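Local coordinates for protein induced by osmotic stress (PDB 5YWN) that binds NADP and, as a haloketone reductase of the dihydroflavonol-4-reductase subfamily, probably reduces carbonyl compounds to alcohols at the cofactor's expense, at residues Gly31-Glu36 with Tyr52-Val57; Val5-Ala10 with Tyr27-Ser32; Glu66-His71 with Gln108-Val113; Ile76-Ala81 with Arg119-Ser124. The protein carries 1 engineered substitution. All coordinates share one frame; numbering follows the deposited sequence.

Contact 1: Gly31-Glu36 with Tyr52-Val57; sequences GSVRSE and YEVVKV. With NAP (NADP nicotinamide-adenine-dinucleotide phosphate), chain B.
Arg34 runs across the backbone carbonyl of Lys56 and ends on the cofactor, so a single side chain bridges the loop after the second strand of the pair and the NADP site. Its CD lies 3.4 Å from Lys56 O. Farther out, NH1 donates to phosphate oxygen O2X of NADP over 3.1 Å, at a nearly straight N-H...O angle of 168°. A bend at chi3 (-84°) turns NE out of the line of the preceding carbons, and one face of the guanidinium meets the adenine, with C4A 3.7 Å above the plane toward its rim. Phosphate oxygen O1X and a water sit at the guanidinium edge; the water accepts from NH2 and donates to Lys56 O over 2.7 Å. An alanine here would probably leave phosphate oxygen O2X without this donor and uncover one side of the adenine.

Before these residues in the chain, Gly31-Val33 and Tyr52-Val54 pair in parallel: Glu53 N donates to Gly31 O, Val33 N to Glu53 O, and Val55 N to Val33 O over 2.9 Å. A second water links Ser32 OG to Val55 O, to which it donates; Ser32 OG also receives Gly9 N. On the face bearing Val33, its CG2 lies obliquely 4.0 Å from CD2 of the Tyr52 ring and 4.1 Å from Val54 CG2. Ser35, at the N-cap of helix 36-46, bonds through OG to the backbone of Lys38, whose NZ also binds NADP. A basic residue closing the second strand of a Rossmann beta-alpha-beta unit, on the 2'-phosphate, is typical of NADP-dependent reductases of this fold.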
# COMPACT_ATOMS: atom_id res chain seq x y z
N GLY A 31 -15.50 -5.06 -3.46
CA GLY A 31 -14.26 -4.80 -4.10
C GLY A 31 -14.36 -4.48 -5.57
O GLY A 31 -15.12 -5.06 -6.23
N SER A 32 -13.57 -3.53 -6.04
CA SER A 32 -13.41 -3.31 -7.47
C SER A 32 -12.30 -4.16 -8.12
O SER A 32 -11.24 -4.29 -7.60
CB SER A 32 -13.29 -1.85 -7.87
OG SER A 32 -12.04 -1.34 -7.72
N VAL A 33 -12.60 -4.69 -9.26
CA VAL A 33 -11.67 -5.49 -10.01
C VAL A 33 -11.70 -5.14 -11.48
O VAL A 33 -12.67 -4.70 -11.96
CB VAL A 33 -11.96 -6.98 -9.84
CG1 VAL A 33 -11.73 -7.46 -8.44
CG2 VAL A 33 -13.32 -7.35 -10.36
N ARG A 34 -10.62 -5.36 -12.18
CA ARG A 34 -10.56 -5.07 -13.59
C ARG A 34 -11.13 -6.15 -14.49
O ARG A 34 -11.27 -5.94 -15.64
CB ARG A 34 -9.17 -4.63 -14.05
CG ARG A 34 -8.70 -3.29 -13.53
CD ARG A 34 -7.60 -2.69 -14.35
NE ARG A 34 -6.30 -3.18 -13.98
CZ ARG A 34 -5.17 -2.87 -14.58
NH1 ARG A 34 -4.07 -3.41 -14.17
NH2 ARG A 34 -5.15 -2.04 -15.59
N SER A 35 -11.44 -7.30 -13.95
CA SER A 35 -12.10 -8.33 -14.70
C SER A 35 -13.04 -9.20 -13.89
O SER A 35 -12.87 -9.40 -12.72
CB SER A 35 -11.09 -9.22 -15.41
OG SER A 35 -10.66 -10.24 -14.57
N GLU A 36 -13.97 -9.81 -14.59
CA GLU A 36 -14.91 -10.68 -13.97
C GLU A 36 -14.23 -11.86 -13.28
O GLU A 36 -14.51 -12.12 -12.19
CB GLU A 36 -15.88 -11.14 -15.04
CG GLU A 36 -17.01 -12.00 -14.60
CD GLU A 36 -17.83 -11.47 -13.46
OE1 GLU A 36 -18.23 -10.33 -13.46
OE2 GLU A 36 -18.11 -12.25 -12.55
N TYR A 52 -18.11 -8.05 -5.49
CA TYR A 52 -17.28 -7.31 -6.39
C TYR A 52 -18.04 -6.63 -7.52
O TYR A 52 -19.11 -7.03 -7.88
CB TYR A 52 -16.18 -8.20 -6.97
CG TYR A 52 -16.66 -9.31 -7.86
CD1 TYR A 52 -17.08 -10.49 -7.35
CD2 TYR A 52 -16.70 -9.15 -9.20
CE1 TYR A 52 -17.52 -11.48 -8.15
CE2 TYR A 52 -17.14 -10.13 -9.99
CZ TYR A 52 -17.54 -11.29 -9.46
OH TYR A 52 -17.97 -12.22 -10.28
N GLU A 53 -17.44 -5.58 -8.05
CA GLU A 53 -17.88 -4.96 -9.26
C GLU A 53 -16.69 -4.75 -10.17
O GLU A 53 -15.62 -4.44 -9.73
CB GLU A 53 -18.58 -3.62 -9.01
CG GLU A 53 -19.82 -3.70 -8.19
CD GLU A 53 -20.92 -4.50 -8.83
OE1 GLU A 53 -21.01 -4.53 -10.04
OE2 GLU A 53 -21.71 -5.07 -8.13
N VAL A 54 -16.93 -4.89 -11.45
CA VAL A 54 -15.90 -4.72 -12.42
C VAL A 54 -15.82 -3.29 -12.89
O VAL A 54 -16.71 -2.80 -13.47
CB VAL A 54 -16.14 -5.60 -13.64
CG1 VAL A 54 -15.11 -5.39 -14.68
CG2 VAL A 54 -16.21 -7.05 -13.26
N VAL A 55 -14.70 -2.67 -12.60
CA VAL A 55 -14.36 -1.34 -13.07
C VAL A 55 -13.04 -1.38 -13.80
O VAL A 55 -12.00 -1.36 -13.21
CB VAL A 55 -14.30 -0.35 -11.91
CG1 VAL A 55 -13.98 1.05 -12.37
CG2 VAL A 55 -15.55 -0.41 -11.07
N LYS A 56 -13.12 -1.51 -15.10
CA LYS A 56 -11.99 -1.73 -15.94
C LYS A 56 -11.00 -0.58 -16.05
O LYS A 56 -9.87 -0.82 -16.12
CB LYS A 56 -12.41 -2.24 -17.29
CG LYS A 56 -13.34 -3.44 -17.26
CD LYS A 56 -13.65 -4.01 -18.63
CE LYS A 56 -12.40 -4.17 -19.47
NZ LYS A 56 -12.55 -4.80 -20.81
N VAL A 57 -11.47 0.65 -16.09
CA VAL A 57 -10.63 1.81 -16.23
C VAL A 57 -10.93 2.87 -15.17
O VAL A 57 -12.00 3.36 -15.11
CB VAL A 57 -10.80 2.37 -17.66
CG1 VAL A 57 -9.91 3.56 -17.92
CG2 VAL A 57 -10.54 1.29 -18.69
PA NAP B . -0.07 -4.11 -6.32
O1A NAP B . 0.05 -5.34 -5.46
O2A NAP B . 0.36 -4.15 -7.76
O5B NAP B . -1.59 -3.59 -6.26
C5B NAP B . -2.11 -2.75 -7.28
C4B NAP B . -3.55 -3.14 -7.59
O4B NAP B . -4.24 -2.03 -8.18
C3B NAP B . -3.62 -4.30 -8.56
O3B NAP B . -4.27 -5.43 -7.97
C2B NAP B . -4.39 -3.81 -9.77
O2B NAP B . -5.56 -4.59 -9.98
C1B NAP B . -4.76 -2.36 -9.47
N9A NAP B . -4.18 -1.46 -10.50
C8A NAP B . -2.86 -1.26 -10.71
N7A NAP B . -2.67 -0.38 -11.73
C5A NAP B . -3.88 -0.01 -12.19
C6A NAP B . -4.39 0.89 -13.25
N6A NAP B . -3.55 1.59 -14.04
N1A NAP B . -5.73 0.98 -13.39
C2A NAP B . -6.59 0.30 -12.61
N3A NAP B . -6.19 -0.54 -11.64
C4A NAP B . -4.87 -0.73 -11.38
O3 NAP B . 0.73 -2.91 -5.59
PN NAP B . 0.82 -2.84 -3.99
O1N NAP B . 2.27 -2.96 -3.58
O2N NAP B . -0.20 -3.80 -3.42
O5D NAP B . 0.33 -1.34 -3.67
C5D NAP B . -0.99 -1.10 -3.17
C4D NAP B . -1.22 0.40 -3.01
O4D NAP B . -0.51 0.89 -1.87
C3D NAP B . -0.73 1.18 -4.23
O3D NAP B . -1.82 1.84 -4.87
C2D NAP B . 0.28 2.18 -3.71
O2D NAP B . -0.12 3.52 -4.03
C1D NAP B . 0.34 1.99 -2.20
N1N NAP B . 1.72 1.72 -1.79
C2N NAP B . 2.16 0.45 -1.72
C3N NAP B . 3.46 0.17 -1.33
C7N NAP B . 3.94 -1.25 -1.25
O7N NAP B . 5.14 -1.47 -1.15
N7N NAP B . 3.04 -2.23 -1.29
C4N NAP B . 4.32 1.22 -1.01
C5N NAP B . 3.84 2.52 -1.09
C6N NAP B . 2.53 2.74 -1.49
P2B NAP B . -5.51 -5.90 -10.92
O1X NAP B . -6.93 -6.03 -11.43
O2X NAP B . -4.50 -5.53 -11.99
O3X NAP B . -5.07 -7.00 -10.00
O HOH W 1 -11.00 -1.75 -10.37
O HOH W 2 -7.34 -0.03 -16.48

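Contact 2: Val5-Ala10 with Tyr27-Ser32; sequences VFVSGA and YKVVGS
Val30 O takes one hydrogen bond, from Val7 N at 2.8 Å, with Phe6 CA in a CA-H...O contact at 3.2 Å and the Phe6 ring packed against it. The oxygen stands 3.5 Å above that ring plane, displaced toward the rim. Phe6 CG is anti to the backbone N (chi1 -162°), and the ring is set obliquely against Val30, with CE2 3.6 Å from Val30 CG1, while CE1 and CZ reach Ser32 CB. Its ring also meets that of Phe77 on the next strand, the planes nearly parallel. An alanine here would probably open a gap beside Val30 and leave Val30 O without its aromatic cover.

The remaining rungs are regular for a parallel pair: Val5 N to Lys28 O, Val30 N to Val5 O and Ser32 N to Val7 O. This is the first beta-alpha-beta unit of the Rossmann fold, strands 4-7 and 28-33 joined through helix 13-24, and past Val7 the chain enters the glycine-rich turn beside the cofactor. Ser32 holds that turn twice: its OG accepts Gly9 N at 3.0 Å, and its O accepts Ala10 N at 2.9 Å, nearly along the C=O axis. Gly9 has a positive phi of 55°, unfavourable for most other residues. At Gly31 a CB would collide with Ala10 CB, which already lies 3.8 Å from Gly31 CA. At the opposite end, Val5 CG2 lies obliquely against Tyr27 CD1, 3.8 Å away, and the OH of Tyr27 bonds to Glu250.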
# COMPACT_ATOMS: atom_id res chain seq x y z
N VAL A 5 -17.98 -1.85 3.35
CA VAL A 5 -16.81 -1.13 2.95
C VAL A 5 -16.46 -1.39 1.48
O VAL A 5 -16.36 -2.47 1.07
CB VAL A 5 -15.61 -1.48 3.85
CG1 VAL A 5 -14.36 -0.79 3.39
CG2 VAL A 5 -15.90 -1.24 5.30
N PHE A 6 -16.26 -0.34 0.72
CA PHE A 6 -15.82 -0.46 -0.65
C PHE A 6 -14.29 -0.37 -0.76
O PHE A 6 -13.70 0.52 -0.20
CB PHE A 6 -16.47 0.57 -1.54
CG PHE A 6 -16.39 0.25 -2.98
CD1 PHE A 6 -15.21 0.31 -3.65
CD2 PHE A 6 -17.51 -0.16 -3.66
CE1 PHE A 6 -15.16 0.00 -4.97
CE2 PHE A 6 -17.46 -0.49 -4.97
CZ PHE A 6 -16.29 -0.40 -5.63
N VAL A 7 -13.68 -1.31 -1.44
CA VAL A 7 -12.25 -1.33 -1.64
C VAL A 7 -11.88 -1.40 -3.12
O VAL A 7 -12.07 -2.40 -3.74
CB VAL A 7 -11.57 -2.48 -0.90
CG1 VAL A 7 -10.09 -2.49 -1.12
CG2 VAL A 7 -11.91 -2.52 0.57
N SER A 8 -11.33 -0.34 -3.66
CA SER A 8 -10.84 -0.34 -5.01
C SER A 8 -9.58 -1.19 -5.18
O SER A 8 -8.83 -1.32 -4.29
CB SER A 8 -10.64 1.07 -5.53
OG SER A 8 -9.53 1.68 -5.00
N GLY A 9 -9.38 -1.75 -6.35
CA GLY A 9 -8.26 -2.64 -6.58
C GLY A 9 -8.15 -3.81 -5.64
O GLY A 9 -7.16 -4.01 -5.03
N ALA A 10 -9.21 -4.57 -5.52
CA ALA A 10 -9.30 -5.64 -4.58
C ALA A 10 -8.34 -6.83 -4.79
O ALA A 10 -8.14 -7.59 -3.94
CB ALA A 10 -10.71 -6.14 -4.51
N TYR A 27 -17.41 -6.20 9.08
CA TYR A 27 -17.85 -5.46 7.92
C TYR A 27 -18.10 -6.37 6.75
O TYR A 27 -17.54 -7.40 6.65
CB TYR A 27 -16.80 -4.43 7.53
CG TYR A 27 -16.56 -3.39 8.57
CD1 TYR A 27 -17.33 -2.27 8.63
CD2 TYR A 27 -15.58 -3.53 9.46
CE1 TYR A 27 -17.14 -1.32 9.58
CE2 TYR A 27 -15.38 -2.59 10.41
CZ TYR A 27 -16.17 -1.49 10.46
OH TYR A 27 -15.97 -0.57 11.37
N LYS A 28 -18.97 -5.96 5.88
CA LYS A 28 -19.02 -6.46 4.57
C LYS A 28 -18.09 -5.67 3.66
O LYS A 28 -17.76 -4.57 3.94
CB LYS A 28 -20.43 -6.47 4.06
CG LYS A 28 -21.24 -7.66 4.46
CD LYS A 28 -22.62 -7.51 3.92
CE LYS A 28 -23.51 -8.70 4.13
NZ LYS A 28 -24.48 -8.47 5.22
N VAL A 29 -17.73 -6.26 2.54
CA VAL A 29 -16.86 -5.67 1.60
C VAL A 29 -17.38 -5.72 0.18
O VAL A 29 -17.90 -6.66 -0.23
CB VAL A 29 -15.43 -6.30 1.68
CG1 VAL A 29 -14.56 -5.92 0.52
CG2 VAL A 29 -14.77 -5.97 2.99
N VAL A 30 -17.14 -4.66 -0.54
CA VAL A 30 -17.32 -4.66 -1.96
C VAL A 30 -16.05 -4.22 -2.62
O VAL A 30 -15.58 -3.16 -2.39
CB VAL A 30 -18.45 -3.69 -2.35
CG1 VAL A 30 -18.75 -3.70 -3.82
CG2 VAL A 30 -19.68 -3.89 -1.51
N GLY A 31 -15.50 -5.06 -3.46
CA GLY A 31 -14.26 -4.80 -4.10
C GLY A 31 -14.36 -4.48 -5.57
O GLY A 31 -15.12 -5.06 -6.23
N SER A 32 -13.57 -3.53 -6.04
CA SER A 32 -13.41 -3.31 -7.47
C SER A 32 -12.30 -4.16 -8.12
O SER A 32 -11.24 -4.29 -7.60
CB SER A 32 -13.29 -1.85 -7.87
OG SER A 32 -12.04 -1.34 -7.72

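Contact 3: Glu66-His71 with Gln108-Val113; sequences EALKKH and QSIKDV
Leu68 and Val113 carry the apolar part of this contact, with Leu68 CB 3.6 Å from Val113 CG2. The CD1 methyl of Leu68 reaches farther, meeting Ser109 CB and Ile110 CG1 at 4.0 Å each. Val113 CG2 occupies the position between its backbone N and carbonyl carbon (CG1 at chi1 -52°), which turns it to Leu68. At the margin, the aliphatic part of Lys69 crosses Val113, CG lying 4.1 Å from CB.

The polar link is indirect: one water donates to Leu68 O over 2.8 Å and to Val113 O over 3.1 Å, joining two carbonyls in the C-terminal parts of their helices. Ser109 turns its hydroxyl to Asp65 and to Tyr105 O. Within the second helix, Gln108 NE2 donates to Asp112 OD1 over 2.7 Å, on the syn side but 34° out of the carboxylate plane.

The short helical segments cross at -42° with axes 9.6 Å apart, and both helices, 65-70 and 91-113, lie on the sheet face that carries Phe77, which Leu68 and Ile110 both touch. The Ser109 side chain is about 14 Å from the bound NADP. The chemistry implies dispersion packing of branched side chains, with water bridging the two carbonyls.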
# COMPACT_ATOMS: atom_id res chain seq x y z
N GLU A 66 -21.74 3.38 -11.57
CA GLU A 66 -22.62 2.26 -11.56
C GLU A 66 -22.38 1.38 -10.36
O GLU A 66 -23.29 1.00 -9.72
CB GLU A 66 -22.53 1.50 -12.85
CG GLU A 66 -23.40 2.08 -13.94
CD GLU A 66 -24.90 1.98 -13.65
OE1 GLU A 66 -25.63 2.97 -13.78
OE2 GLU A 66 -25.35 0.92 -13.28
N ALA A 67 -21.14 1.10 -10.04
CA ALA A 67 -20.81 0.25 -8.94
C ALA A 67 -21.31 0.83 -7.65
O ALA A 67 -21.86 0.14 -6.87
CB ALA A 67 -19.33 0.04 -8.88
N LEU A 68 -21.13 2.11 -7.45
CA LEU A 68 -21.67 2.77 -6.30
C LEU A 68 -23.19 2.74 -6.24
O LEU A 68 -23.74 2.44 -5.24
CB LEU A 68 -21.12 4.16 -6.19
CG LEU A 68 -19.64 4.16 -5.90
CD1 LEU A 68 -19.01 5.49 -6.13
CD2 LEU A 68 -19.29 3.57 -4.55
N LYS A 69 -23.85 2.97 -7.34
CA LYS A 69 -25.30 2.97 -7.37
C LYS A 69 -25.82 1.61 -6.98
O LYS A 69 -26.79 1.53 -6.35
CB LYS A 69 -25.83 3.32 -8.75
CG LYS A 69 -25.81 4.78 -9.15
CD LYS A 69 -26.73 5.02 -10.32
CE LYS A 69 -26.02 5.04 -11.63
NZ LYS A 69 -26.58 4.18 -12.73
N LYS A 70 -25.13 0.57 -7.36
CA LYS A 70 -25.47 -0.79 -7.02
C LYS A 70 -25.31 -1.14 -5.53
O LYS A 70 -25.84 -2.09 -5.10
CB LYS A 70 -24.70 -1.78 -7.87
CG LYS A 70 -25.11 -1.82 -9.33
CD LYS A 70 -24.25 -2.75 -10.16
CE LYS A 70 -24.57 -4.22 -9.90
NZ LYS A 70 -23.69 -5.20 -10.59
N HIS A 71 -24.54 -0.37 -4.80
CA HIS A 71 -24.23 -0.71 -3.43
C HIS A 71 -24.47 0.44 -2.47
O HIS A 71 -23.60 0.98 -1.90
CB HIS A 71 -22.84 -1.25 -3.32
CG HIS A 71 -22.61 -2.49 -4.11
ND1 HIS A 71 -22.86 -3.73 -3.61
CD2 HIS A 71 -22.15 -2.67 -5.35
CE1 HIS A 71 -22.55 -4.63 -4.51
NE2 HIS A 71 -22.13 -4.01 -5.58
N GLN A 108 -15.33 12.26 -7.25
CA GLN A 108 -16.44 12.87 -7.86
C GLN A 108 -17.64 11.90 -7.93
O GLN A 108 -18.72 12.27 -7.70
CB GLN A 108 -16.10 13.41 -9.22
CG GLN A 108 -17.24 14.12 -9.88
CD GLN A 108 -17.57 15.43 -9.24
OE1 GLN A 108 -16.75 16.28 -9.13
NE2 GLN A 108 -18.77 15.59 -8.83
N SER A 109 -17.37 10.65 -8.23
CA SER A 109 -18.41 9.63 -8.28
C SER A 109 -19.06 9.46 -6.92
O SER A 109 -20.23 9.39 -6.84
CB SER A 109 -17.87 8.29 -8.77
OG SER A 109 -17.61 8.26 -10.11
N ILE A 110 -18.28 9.45 -5.87
CA ILE A 110 -18.79 9.30 -4.52
C ILE A 110 -19.72 10.46 -4.19
O ILE A 110 -20.78 10.26 -3.73
CB ILE A 110 -17.66 9.18 -3.48
CG1 ILE A 110 -16.95 7.85 -3.62
CG2 ILE A 110 -18.17 9.34 -2.08
CD1 ILE A 110 -15.64 7.74 -2.91
N LYS A 111 -19.31 11.67 -4.49
CA LYS A 111 -20.14 12.81 -4.28
C LYS A 111 -21.40 12.79 -5.12
O LYS A 111 -22.41 13.14 -4.66
CB LYS A 111 -19.38 14.09 -4.47
CG LYS A 111 -20.20 15.32 -4.24
CD LYS A 111 -19.42 16.58 -4.44
CE LYS A 111 -20.26 17.77 -4.05
NZ LYS A 111 -19.92 18.91 -4.89
N ASP A 112 -21.29 12.40 -6.37
CA ASP A 112 -22.43 12.34 -7.24
C ASP A 112 -23.49 11.28 -6.83
O ASP A 112 -24.62 11.54 -6.86
CB ASP A 112 -22.01 12.06 -8.68
CG ASP A 112 -21.22 13.19 -9.35
OD1 ASP A 112 -21.12 14.27 -8.83
OD2 ASP A 112 -20.68 12.96 -10.41
N VAL A 113 -23.06 10.07 -6.55
CA VAL A 113 -23.94 8.96 -6.38
C VAL A 113 -23.89 8.20 -5.05
O VAL A 113 -24.56 7.26 -4.89
CB VAL A 113 -23.81 7.97 -7.54
CG1 VAL A 113 -23.96 8.67 -8.86
CG2 VAL A 113 -22.53 7.19 -7.46
O HOH W 3 -24.50 4.52 -3.53

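Contact 4: Ile76-Ala81 with Arg119-Ser124; sequences IFLHTA and RVVYTS. With NAP (NADP nicotinamide-adenine-dinucleotide phosphate), chain B.
Thr80 and Thr123 meet beside the nicotinamide ribose, the CG2 methyl of Thr80 lying 3.2 Å from Thr123 OG1. Thr80 O accepts the ribose hydroxyl O3D of NADP over 2.6 Å. Thr123 has OG1 beside its backbone N (chi1 -50°), which leaves CG2 anti to that N and 3.2 Å from the ribose oxygen O4D. Ser124 O approaches C6N of the nicotinamide.

The second shell sets these groups. Thr123 N donates to His79 O, Thr123 OG1 bonds to His245 NE2, and Thr80 OG1 to Ser8 O. Lys167, itself an NADP-binding residue, bonds through NZ to Thr123 O.

The two strands are consecutive partners of a Rossmann beta-alpha-beta crossover through helix 91-113, and they run nearly parallel, at 9°. Val121 N donates to Phe77 O, and His79 N to Val121 O at 3.0 Å.

Farther from the cofactor, His79 and Tyr122 lie side by side and point the same way, with ring planes 42° apart; His79 CD2 is at the edge of the Tyr122 ring, 3.6 Å from CD1. Both ring nitrogens of His79 are bonded, ND1 to Ser8 OG and NE2 to Thr103 OG1, which fixes the imidazole's rotation. On the other face of the sheet Leu78 CD2 presses on Val121 CG2 at 3.4 Å, tighter than usual for two carbons, and helix 238-250 packs on both residues.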
# COMPACT_ATOMS: atom_id res chain seq x y z
N ILE A 76 -18.27 3.48 3.53
CA ILE A 76 -16.83 3.68 3.56
C ILE A 76 -16.18 3.33 2.21
O ILE A 76 -16.48 2.34 1.64
CB ILE A 76 -16.16 2.82 4.66
CG1 ILE A 76 -16.92 2.90 5.96
CG2 ILE A 76 -14.70 3.15 4.81
CD1 ILE A 76 -16.71 4.17 6.72
N PHE A 77 -15.29 4.18 1.73
CA PHE A 77 -14.55 3.91 0.51
C PHE A 77 -13.06 3.94 0.75
O PHE A 77 -12.54 4.92 1.13
CB PHE A 77 -14.94 4.86 -0.60
CG PHE A 77 -14.55 4.43 -1.98
CD1 PHE A 77 -13.24 4.40 -2.37
CD2 PHE A 77 -15.50 4.03 -2.88
CE1 PHE A 77 -12.90 4.01 -3.64
CE2 PHE A 77 -15.17 3.61 -4.14
CZ PHE A 77 -13.87 3.61 -4.52
N LEU A 78 -12.40 2.84 0.49
CA LEU A 78 -10.96 2.80 0.51
C LEU A 78 -10.42 2.69 -0.92
O LEU A 78 -10.54 1.67 -1.57
CB LEU A 78 -10.50 1.69 1.38
CG LEU A 78 -11.27 1.46 2.68
CD1 LEU A 78 -10.83 0.25 3.42
CD2 LEU A 78 -11.17 2.66 3.57
N HIS A 79 -9.85 3.77 -1.39
CA HIS A 79 -9.24 3.84 -2.69
C HIS A 79 -7.77 3.44 -2.66
O HIS A 79 -6.92 4.20 -2.29
CB HIS A 79 -9.41 5.23 -3.25
CG HIS A 79 -8.90 5.39 -4.65
ND1 HIS A 79 -9.01 4.40 -5.59
CD2 HIS A 79 -8.29 6.41 -5.26
CE1 HIS A 79 -8.49 4.82 -6.71
NE2 HIS A 79 -8.05 6.04 -6.54
N THR A 80 -7.51 2.22 -3.02
CA THR A 80 -6.17 1.66 -2.99
C THR A 80 -5.52 1.37 -4.35
O THR A 80 -4.35 1.28 -4.46
CB THR A 80 -6.11 0.38 -2.14
OG1 THR A 80 -6.61 -0.70 -2.88
CG2 THR A 80 -6.88 0.48 -0.86
N ALA A 81 -6.33 1.20 -5.36
CA ALA A 81 -5.83 0.92 -6.67
C ALA A 81 -5.00 2.04 -7.26
O ALA A 81 -5.39 3.14 -7.27
CB ALA A 81 -6.96 0.54 -7.59
N ARG A 119 -16.80 8.29 5.12
CA ARG A 119 -15.36 8.24 5.18
C ARG A 119 -14.74 7.71 3.89
O ARG A 119 -15.21 6.80 3.33
CB ARG A 119 -14.86 7.49 6.39
CG ARG A 119 -15.30 8.03 7.72
CD ARG A 119 -14.53 9.25 8.12
NE ARG A 119 -13.27 8.91 8.70
CZ ARG A 119 -13.07 8.77 9.99
NH1 ARG A 119 -14.03 8.99 10.81
NH2 ARG A 119 -11.92 8.41 10.42
N VAL A 120 -13.69 8.37 3.47
CA VAL A 120 -12.85 7.96 2.40
C VAL A 120 -11.38 7.95 2.85
O VAL A 120 -10.92 8.87 3.49
CB VAL A 120 -13.02 8.84 1.18
CG1 VAL A 120 -12.00 8.49 0.12
CG2 VAL A 120 -14.45 8.86 0.67
N VAL A 121 -10.69 6.88 2.50
CA VAL A 121 -9.29 6.75 2.76
C VAL A 121 -8.57 6.56 1.45
O VAL A 121 -8.88 5.69 0.69
CB VAL A 121 -8.95 5.56 3.68
CG1 VAL A 121 -7.50 5.52 4.02
CG2 VAL A 121 -9.81 5.50 4.87
N TYR A 122 -7.59 7.40 1.20
CA TYR A 122 -6.78 7.24 0.05
C TYR A 122 -5.43 6.62 0.41
O TYR A 122 -4.78 7.07 1.28
CB TYR A 122 -6.57 8.57 -0.64
CG TYR A 122 -5.63 8.48 -1.78
CD1 TYR A 122 -5.96 7.77 -2.90
CD2 TYR A 122 -4.39 9.04 -1.72
CE1 TYR A 122 -5.12 7.66 -3.94
CE2 TYR A 122 -3.53 8.93 -2.75
CZ TYR A 122 -3.91 8.22 -3.86
OH TYR A 122 -3.09 8.07 -4.87
N THR A 123 -5.05 5.58 -0.29
CA THR A 123 -3.78 4.94 -0.07
C THR A 123 -2.69 5.71 -0.87
O THR A 123 -2.56 5.58 -2.01
CB THR A 123 -3.75 3.44 -0.47
OG1 THR A 123 -4.82 2.72 0.07
CG2 THR A 123 -2.42 2.80 -0.07
N SER A 124 -1.94 6.51 -0.16
CA SER A 124 -0.87 7.26 -0.75
C SER A 124 0.43 6.49 -0.56
O SER A 124 0.43 5.31 -0.65
CB SER A 124 -0.78 8.66 -0.17
OG SER A 124 -0.05 9.53 -0.95
PA NAP B . -0.07 -4.11 -6.32
O1A NAP B . 0.05 -5.34 -5.46
O2A NAP B . 0.36 -4.15 -7.76
O5B NAP B . -1.59 -3.59 -6.26
C5B NAP B . -2.11 -2.75 -7.28
C4B NAP B . -3.55 -3.14 -7.59
O4B NAP B . -4.24 -2.03 -8.18
C3B NAP B . -3.62 -4.30 -8.56
O3B NAP B . -4.27 -5.43 -7.97
C2B NAP B . -4.39 -3.81 -9.77
O2B NAP B . -5.56 -4.59 -9.98
C1B NAP B . -4.76 -2.36 -9.47
N9A NAP B . -4.18 -1.46 -10.50
C8A NAP B . -2.86 -1.26 -10.71
N7A NAP B . -2.67 -0.38 -11.73
C5A NAP B . -3.88 -0.01 -12.19
C6A NAP B . -4.39 0.89 -13.25
N6A NAP B . -3.55 1.59 -14.04
N1A NAP B . -5.73 0.98 -13.39
C2A NAP B . -6.59 0.30 -12.61
N3A NAP B . -6.19 -0.54 -11.64
C4A NAP B . -4.87 -0.73 -11.38
O3 NAP B . 0.73 -2.91 -5.59
PN NAP B . 0.82 -2.84 -3.99
O1N NAP B . 2.27 -2.96 -3.58
O2N NAP B . -0.20 -3.80 -3.42
O5D NAP B . 0.33 -1.34 -3.67
C5D NAP B . -0.99 -1.10 -3.17
C4D NAP B . -1.22 0.40 -3.01
O4D NAP B . -0.51 0.89 -1.87
C3D NAP B . -0.73 1.18 -4.23
O3D NAP B . -1.82 1.84 -4.87
C2D NAP B . 0.28 2.18 -3.71
O2D NAP B . -0.12 3.52 -4.03
C1D NAP B . 0.34 1.99 -2.20
N1N NAP B . 1.72 1.72 -1.79
C2N NAP B . 2.16 0.45 -1.72
C3N NAP B . 3.46 0.17 -1.33
C7N NAP B . 3.94 -1.25 -1.25
O7N NAP B . 5.14 -1.47 -1.15
N7N NAP B . 3.04 -2.23 -1.29
C4N NAP B . 4.32 1.22 -1.01
C5N NAP B . 3.84 2.52 -1.09
C6N NAP B . 2.53 2.74 -1.49
P2B NAP B . -5.51 -5.90 -10.92
O1X NAP B . -6.93 -6.03 -11.43
O2X NAP B . -4.50 -5.53 -11.99
O3X NAP B . -5.07 -7.00 -10.00

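How the contacts relate
Contacts 1, 2 and 4 lie in one parallel Rossmann sheet, ordered 50-54, 28-33, 4-7, 74-79, 119-123 through this region, while contact 3 joins two helices on one face of it. Contacts 1 and 2 share Gly31 and Ser32 on strand 28-33, their centres 10 Å apart. Contact 2 meets contact 4, also 10 Å away, where strands 4-7 and 74-79 adjoin, with Phe6 O bonded to Leu78 N. The centre of contact 3 is 13 to 14 Å from the other centres. Along the chain 2 opens first, 1 follows, and 3 and 4 interleave. Contact 1 thus meets the adenine and the 2'-phosphate, contact 4 chiefly the nicotinamide ribose, with Ala81 beside the adenosine ribose.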